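Local coordinates for protein ubiquitin-activating enzyme E1-like (Saccharomyces cerevisiae, PDB 3ONH) that pairs with AOS1 as the ATP-dependent E1 enzyme that activates the SUMO protein SMT3, this chain being its ubiquitin-fold domain, which docks the E2 enzyme Ubc9, at residues A[10-13]-A[14-18]; A[61-64]-A[65-68]. All coordinates share one frame; numbering follows the deposited sequence.

Contact 1 (A[10-13]-A[14-18]); sequences IKLS and SDCLN
S13 hands the chain over from strand 6-12 to S14 and helix 14-19. The axes of strand 10-12 and helix 14-18 run almost perpendicular, at 97°, so the helix swings away from the strand instead of folding back along it. S13 is the N-cap, and its carbonyl serves the first turn twice. C16 N donates to S13 O over 3.0 Å; L17 N reaches the same oxygen in a weaker bond of 3.3 Å.

The hydroxyl of S13 turns toward the side chain of D15. A chi1 of 66° sets the D15 carboxylate between its own backbone N and carbonyl carbon, bringing OD1 to S13 OG. The modelled separation of 2.3 Å is very short for a hydrogen bond, so its exact length is doubtful. Each group has a further partner: T103 N bonds to S13 OG, and N102 N to D15 OD2, tying the start of the helix to the chain just ahead of strand 104-105.

In this ubiquitin-fold domain, strand 6-12 pairs in parallel with strand 84-95 and antiparallel with strand 104-105, and the short helix follows it with S13 as the N-cap at the junction. Below the cap, L12 supplies the apolar side of the corner. Its CD1 meets L17 CD1 at 3.9 Å, the two side chains crossing at about a right angle. The other methyl, CD2, lies 3.2 Å from C16 SG, which stands anti to its own backbone N (chi1 -167°), with C16 CB close behind at a tight 3.5 Å. L12 and C16 both also lean on C104, while V95 packs against L12 and S14.

Contact 2 (A[61-64]-A[65-68]); sequences RTLS and EINL
The guanidinium of R61 lies flat against the carboxylate of E65, their planes only 20° apart and E65 OE1 3.2 Å above the guanidinium plane, over its centre. R61 gets there by bending its chain at chi2 and chi3 (79° and -90°). The salt bridge from R61 NH2 to E65 OE2, 3.2 Å long, is therefore electrostatic, with no N-H aimed at the oxygen. A water at the guanidinium edge donates a hydrogen bond to E65 OE2 and accepts a weak one from R61 NH2.

E65 OE1 meanwhile takes a nearly straight 2.7 Å bond from T62 N on its anti side, somewhat out of the carboxylate plane. T62 OG1 sits 3.2 Å from E65 CG and accepts a weak hydrogen bond from E65 N. An alanine in place of T62, lacking hydroxyl and methyl, would probably leave E65 N without one of its two weak acceptors and the carboxylate arm easier to turn.

Further on, the side chains of L63 and L68 cross obliquely, with L63 CD2 4.1 Å from L68 CD1. The T62-E65 exchange, its OG1 half weak, has the pattern of a capping box, here round a single turn. With L68 N bonded to L63 O, a weak N67 N to S64 O bond and N67 at positive phi, the turn closes as a Schellman motif.

Contact 1 is largely buried at the strand-to-helix corner, whereas contact 2 lies in the loop between strands 48-52 and 73-78 and is only partly buried. Both start a turn with a hydroxyl residue and use an acid, but differently: D15, besides its local serine, is bonded to N102 of the chain before strand 104-105, whereas E65 pairs within 61-68 and with water. L17 joins the two: its backbone O probably accepts a hydrogen bond from S64 N, and its side chain touches L63. N18 OD1 adds a weak bond to S64 OG. On the inward side of 61-68, L63 also meets F25 of helix 22-33, and L68 meets L50.

Contact 1 (A[10-13]-A[14-18])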
ATOM      1  N   ILE A  10      -8.017  -1.941  -3.676  1.00  6.81           N
ATOM      2  CA  ILE A  10      -8.411  -1.332  -2.413  1.00  9.25           C
ATOM      3  C   ILE A  10      -9.632  -0.458  -2.645  1.00 18.88           C
ATOM      4  O   ILE A  10      -9.604   0.436  -3.487  1.00 12.32           O
ATOM      5  CB  ILE A  10      -7.278  -0.472  -1.826  1.00 10.38           C
ATOM      6  CG1 ILE A  10      -6.077  -1.344  -1.470  1.00  8.24           C
ATOM      7  CG2 ILE A  10      -7.754   0.266  -0.601  1.00 10.34           C
ATOM      8  CD1 ILE A  10      -4.877  -0.560  -0.972  1.00 11.65           C
ATOM      9  N   LYS A  11     -10.705  -0.722  -1.904  1.00 12.18           N
ATOM     10  CA  LYS A  11     -11.906   0.108  -1.960  1.00 17.26           C
ATOM     11  C   LYS A  11     -11.852   1.205  -0.898  1.00 19.09           C
ATOM     12  O   LYS A  11     -11.959   0.931   0.301  1.00 16.49           O
ATOM     13  CB  LYS A  11     -13.163  -0.744  -1.771  1.00 18.33           C
ATOM     14  CG  LYS A  11     -13.332  -1.855  -2.799  1.00 19.03           C
ATOM     15  CD  LYS A  11     -14.412  -2.840  -2.355  1.00 38.60           C
ATOM     16  CE  LYS A  11     -14.555  -4.003  -3.327  1.00 47.76           C
ATOM     17  NZ  LYS A  11     -14.912  -3.529  -4.692  1.00 43.19           N
ATOM     18  N   LEU A  12     -11.689   2.444  -1.353  1.00 22.40           N
ATOM     19  CA  LEU A  12     -11.540   3.604  -0.480  1.00 13.85           C
ATOM     20  C   LEU A  12     -12.669   4.584  -0.699  1.00 20.53           C
ATOM     21  O   LEU A  12     -13.050   4.846  -1.835  1.00 36.26           O
ATOM     22  CB  LEU A  12     -10.227   4.330  -0.787  1.00 13.77           C
ATOM     23  CG  LEU A  12      -8.973   3.975   0.001  1.00 22.05           C
ATOM     24  CD1 LEU A  12      -7.748   4.392  -0.779  1.00 34.98           C
ATOM     25  CD2 LEU A  12      -8.997   4.648   1.358  1.00 14.32           C
ATOM     26  N   SER A  13     -13.199   5.134   0.387  1.00 11.34           N
ATOM     27  CA  SER A  13     -14.091   6.273   0.289  1.00 11.26           C
ATOM     28  C   SER A  13     -13.245   7.536   0.136  1.00 13.44           C
ATOM     29  O   SER A  13     -12.073   7.559   0.506  1.00 13.42           O
ATOM     30  CB  SER A  13     -15.006   6.362   1.514  1.00 14.72           C
ATOM     31  OG  SER A  13     -14.266   6.508   2.713  1.00 14.40           O
ATOM     32  N   SER A  14     -13.835   8.583  -0.423  1.00 14.10           N
ATOM     33  CA  SER A  14     -13.118   9.823  -0.680  1.00 15.36           C
ATOM     34  C   SER A  14     -12.549  10.431   0.593  1.00 19.02           C
ATOM     35  O   SER A  14     -11.410  10.883   0.623  1.00 21.13           O
ATOM     36  CB  SER A  14     -14.045  10.829  -1.356  1.00 26.26           C
ATOM     37  OG  SER A  14     -14.744  10.220  -2.427  1.00 37.16           O
ATOM     38  N   ASP A  15     -13.358  10.452   1.644  1.00 23.85           N
ATOM     39  CA  ASP A  15     -12.947  11.033   2.910  1.00 15.22           C
ATOM     40  C   ASP A  15     -11.765  10.276   3.474  1.00 12.25           C
ATOM     41  O   ASP A  15     -11.008  10.807   4.280  1.00 38.26           O
ATOM     42  CB  ASP A  15     -14.093  10.990   3.916  1.00 29.34           C
ATOM     43  CG  ASP A  15     -14.470   9.573   4.308  1.00 16.76           C
ATOM     44  OD1 ASP A  15     -14.528   8.701   3.419  1.00 27.79           O
ATOM     45  OD2 ASP A  15     -14.719   9.332   5.506  1.00 46.48           O
ATOM     46  N   CYS A  16     -11.611   9.028   3.046  1.00 21.82           N
ATOM     47  CA  CYS A  16     -10.556   8.177   3.576  1.00 13.80           C
ATOM     48  C   CYS A  16      -9.191   8.498   2.960  1.00  9.65           C
ATOM     49  O   CYS A  16      -8.181   8.536   3.652  1.00 14.96           O
ATOM     50  CB  CYS A  16     -10.905   6.702   3.384  1.00 17.03           C
ATOM     51  SG  CYS A  16      -9.847   5.591   4.317  1.00 28.24           S
ATOM     52  N   LEU A  17      -9.163   8.736   1.658  1.00 15.06           N
ATOM     53  CA  LEU A  17      -7.929   9.153   1.026  1.00 16.33           C
ATOM     54  C   LEU A  17      -7.431  10.419   1.710  1.00  9.34           C
ATOM     55  O   LEU A  17      -6.229  10.599   1.900  1.00 19.03           O
ATOM     56  CB  LEU A  17      -8.152   9.414  -0.462  1.00 18.31           C
ATOM     57  CG  LEU A  17      -6.898   9.396  -1.339  1.00 12.89           C
ATOM     58  CD1 LEU A  17      -6.445   7.975  -1.616  1.00 19.22           C
ATOM     59  CD2 LEU A  17      -7.161  10.123  -2.640  1.00 24.58           C
ATOM     60  N   ASN A  18      -8.362  11.284   2.091  1.00 16.13           N
ATOM     61  CA  ASN A  18      -8.022  12.588   2.648  1.00 17.99           C
ATOM     62  C   ASN A  18      -7.628  12.573   4.117  1.00 22.25           C
ATOM     63  O   ASN A  18      -7.086  13.556   4.612  1.00 26.18           O
ATOM     64  CB  ASN A  18      -9.174  13.580   2.458  1.00  9.57           C
ATOM     65  CG  ASN A  18      -9.531  13.797   1.001  1.00 13.15           C
ATOM     66  OD1 ASN A  18      -8.775  13.435   0.102  1.00 38.01           O
ATOM     67  ND2 ASN A  18     -10.691  14.393   0.764  1.00 48.25           N
TER

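Contact 2 (A[61-64]-A[65-68])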
ATOM      1  N   ARG A  61       1.975  12.455   6.517  1.00 17.96           N
ATOM      2  CA  ARG A  61       1.156  12.996   5.438  1.00  6.80           C
ATOM      3  C   ARG A  61       0.011  12.038   5.137  1.00  5.52           C
ATOM      4  O   ARG A  61       0.166  10.831   5.293  1.00 10.61           O
ATOM      5  CB  ARG A  61       2.026  13.142   4.190  1.00 14.90           C
ATOM      6  CG  ARG A  61       1.941  14.479   3.484  1.00 43.27           C
ATOM      7  CD  ARG A  61       2.773  15.532   4.180  1.00 16.54           C
ATOM      8  NE  ARG A  61       1.999  16.235   5.187  1.00 29.21           N
ATOM      9  CZ  ARG A  61       1.242  17.297   4.931  1.00 34.41           C
ATOM     10  NH1 ARG A  61       1.167  17.775   3.696  1.00 29.23           N
ATOM     11  NH2 ARG A  61       0.560  17.879   5.904  1.00 35.16           N
ATOM     12  N   THR A  62      -1.135  12.558   4.704  1.00 11.93           N
ATOM     13  CA  THR A  62      -2.235  11.688   4.287  1.00  9.22           C
ATOM     14  C   THR A  62      -2.028  11.258   2.846  1.00 20.22           C
ATOM     15  O   THR A  62      -1.145  11.775   2.163  1.00 15.97           O
ATOM     16  CB  THR A  62      -3.589  12.379   4.377  1.00  5.50           C
ATOM     17  OG1 THR A  62      -3.629  13.454   3.430  1.00 13.66           O
ATOM     18  CG2 THR A  62      -3.814  12.906   5.777  1.00 15.08           C
ATOM     19  N   LEU A  63      -2.852  10.325   2.381  1.00 12.51           N
ATOM     20  CA  LEU A  63      -2.635   9.715   1.073  1.00 16.73           C
ATOM     21  C   LEU A  63      -2.829  10.711  -0.069  1.00 14.64           C
ATOM     22  O   LEU A  63      -2.118  10.675  -1.069  1.00 11.45           O
ATOM     23  CB  LEU A  63      -3.555   8.510   0.880  1.00 16.54           C
ATOM     24  CG  LEU A  63      -3.390   7.366   1.869  1.00  8.42           C
ATOM     25  CD1 LEU A  63      -4.184   6.160   1.393  1.00  6.92           C
ATOM     26  CD2 LEU A  63      -1.932   7.026   1.997  1.00  4.80           C
ATOM     27  N   SER A  64      -3.801  11.598   0.079  1.00 10.90           N
ATOM     28  CA  SER A  64      -4.018  12.642  -0.911  1.00 15.61           C
ATOM     29  C   SER A  64      -2.947  13.727  -0.817  1.00  9.29           C
ATOM     30  O   SER A  64      -2.659  14.408  -1.790  1.00 12.86           O
ATOM     31  CB  SER A  64      -5.405  13.248  -0.747  1.00 11.16           C
ATOM     32  OG  SER A  64      -5.558  13.801   0.546  1.00 32.16           O
ATOM     33  N   GLU A  65      -2.354  13.882   0.359  1.00  8.13           N
ATOM     34  CA  GLU A  65      -1.300  14.874   0.543  1.00  6.71           C
ATOM     35  C   GLU A  65      -0.004  14.468  -0.164  1.00  7.08           C
ATOM     36  O   GLU A  65       0.803  15.321  -0.535  1.00 15.06           O
ATOM     37  CB  GLU A  65      -1.052  15.123   2.033  1.00  3.44           C
ATOM     38  CG  GLU A  65      -2.031  16.092   2.683  1.00 11.49           C
ATOM     39  CD  GLU A  65      -1.856  16.181   4.192  1.00 14.48           C
ATOM     40  OE1 GLU A  65      -1.275  15.250   4.783  1.00 18.86           O
ATOM     41  OE2 GLU A  65      -2.303  17.182   4.789  1.00 32.59           O
ATOM     42  N   ILE A  66       0.199  13.170  -0.352  1.00 13.65           N
ATOM     43  CA  ILE A  66       1.339  12.699  -1.131  1.00 11.45           C
ATOM     44  C   ILE A  66       0.914  12.368  -2.558  1.00  7.10           C
ATOM     45  O   ILE A  66       1.617  11.681  -3.288  1.00  7.88           O
ATOM     46  CB  ILE A  66       2.012  11.476  -0.499  1.00  5.61           C
ATOM     47  CG1 ILE A  66       1.042  10.302  -0.478  1.00  7.20           C
ATOM     48  CG2 ILE A  66       2.491  11.798   0.902  1.00  4.74           C
ATOM     49  CD1 ILE A  66       1.582   9.091   0.239  1.00  8.97           C
ATOM     50  N   ASN A  67      -0.252  12.865  -2.934  1.00 17.14           N
ATOM     51  CA  ASN A  67      -0.723  12.795  -4.303  1.00 12.67           C
ATOM     52  C   ASN A  67      -1.035  11.400  -4.819  1.00 12.13           C
ATOM     53  O   ASN A  67      -0.671  11.040  -5.937  1.00 16.00           O
ATOM     54  CB  ASN A  67       0.256  13.494  -5.235  1.00  7.85           C
ATOM     55  CG  ASN A  67      -0.430  14.499  -6.107  1.00 23.01           C
ATOM     56  OD1 ASN A  67      -0.178  15.698  -6.008  1.00 66.05           O
ATOM     57  ND2 ASN A  67      -1.338  14.026  -6.946  1.00 10.75           N
ATOM     58  N   LEU A  68      -1.702  10.615  -3.990  1.00 12.54           N
ATOM     59  CA  LEU A  68      -2.278   9.365  -4.444  1.00 12.20           C
ATOM     60  C   LEU A  68      -3.754   9.638  -4.643  1.00 10.98           C
ATOM     61  O   LEU A  68      -4.315  10.489  -3.970  1.00 15.09           O
ATOM     62  CB  LEU A  68      -2.089   8.278  -3.395  1.00 11.32           C
ATOM     63  CG  LEU A  68      -0.657   7.849  -3.091  1.00 11.20           C
ATOM     64  CD1 LEU A  68      -0.647   6.909  -1.898  1.00 14.43           C
ATOM     65  CD2 LEU A  68      -0.023   7.196  -4.306  1.00 13.43           C
TER
HETATM   66  O   HOH W   1      -1.555  19.279   6.637  1.00 30.85           O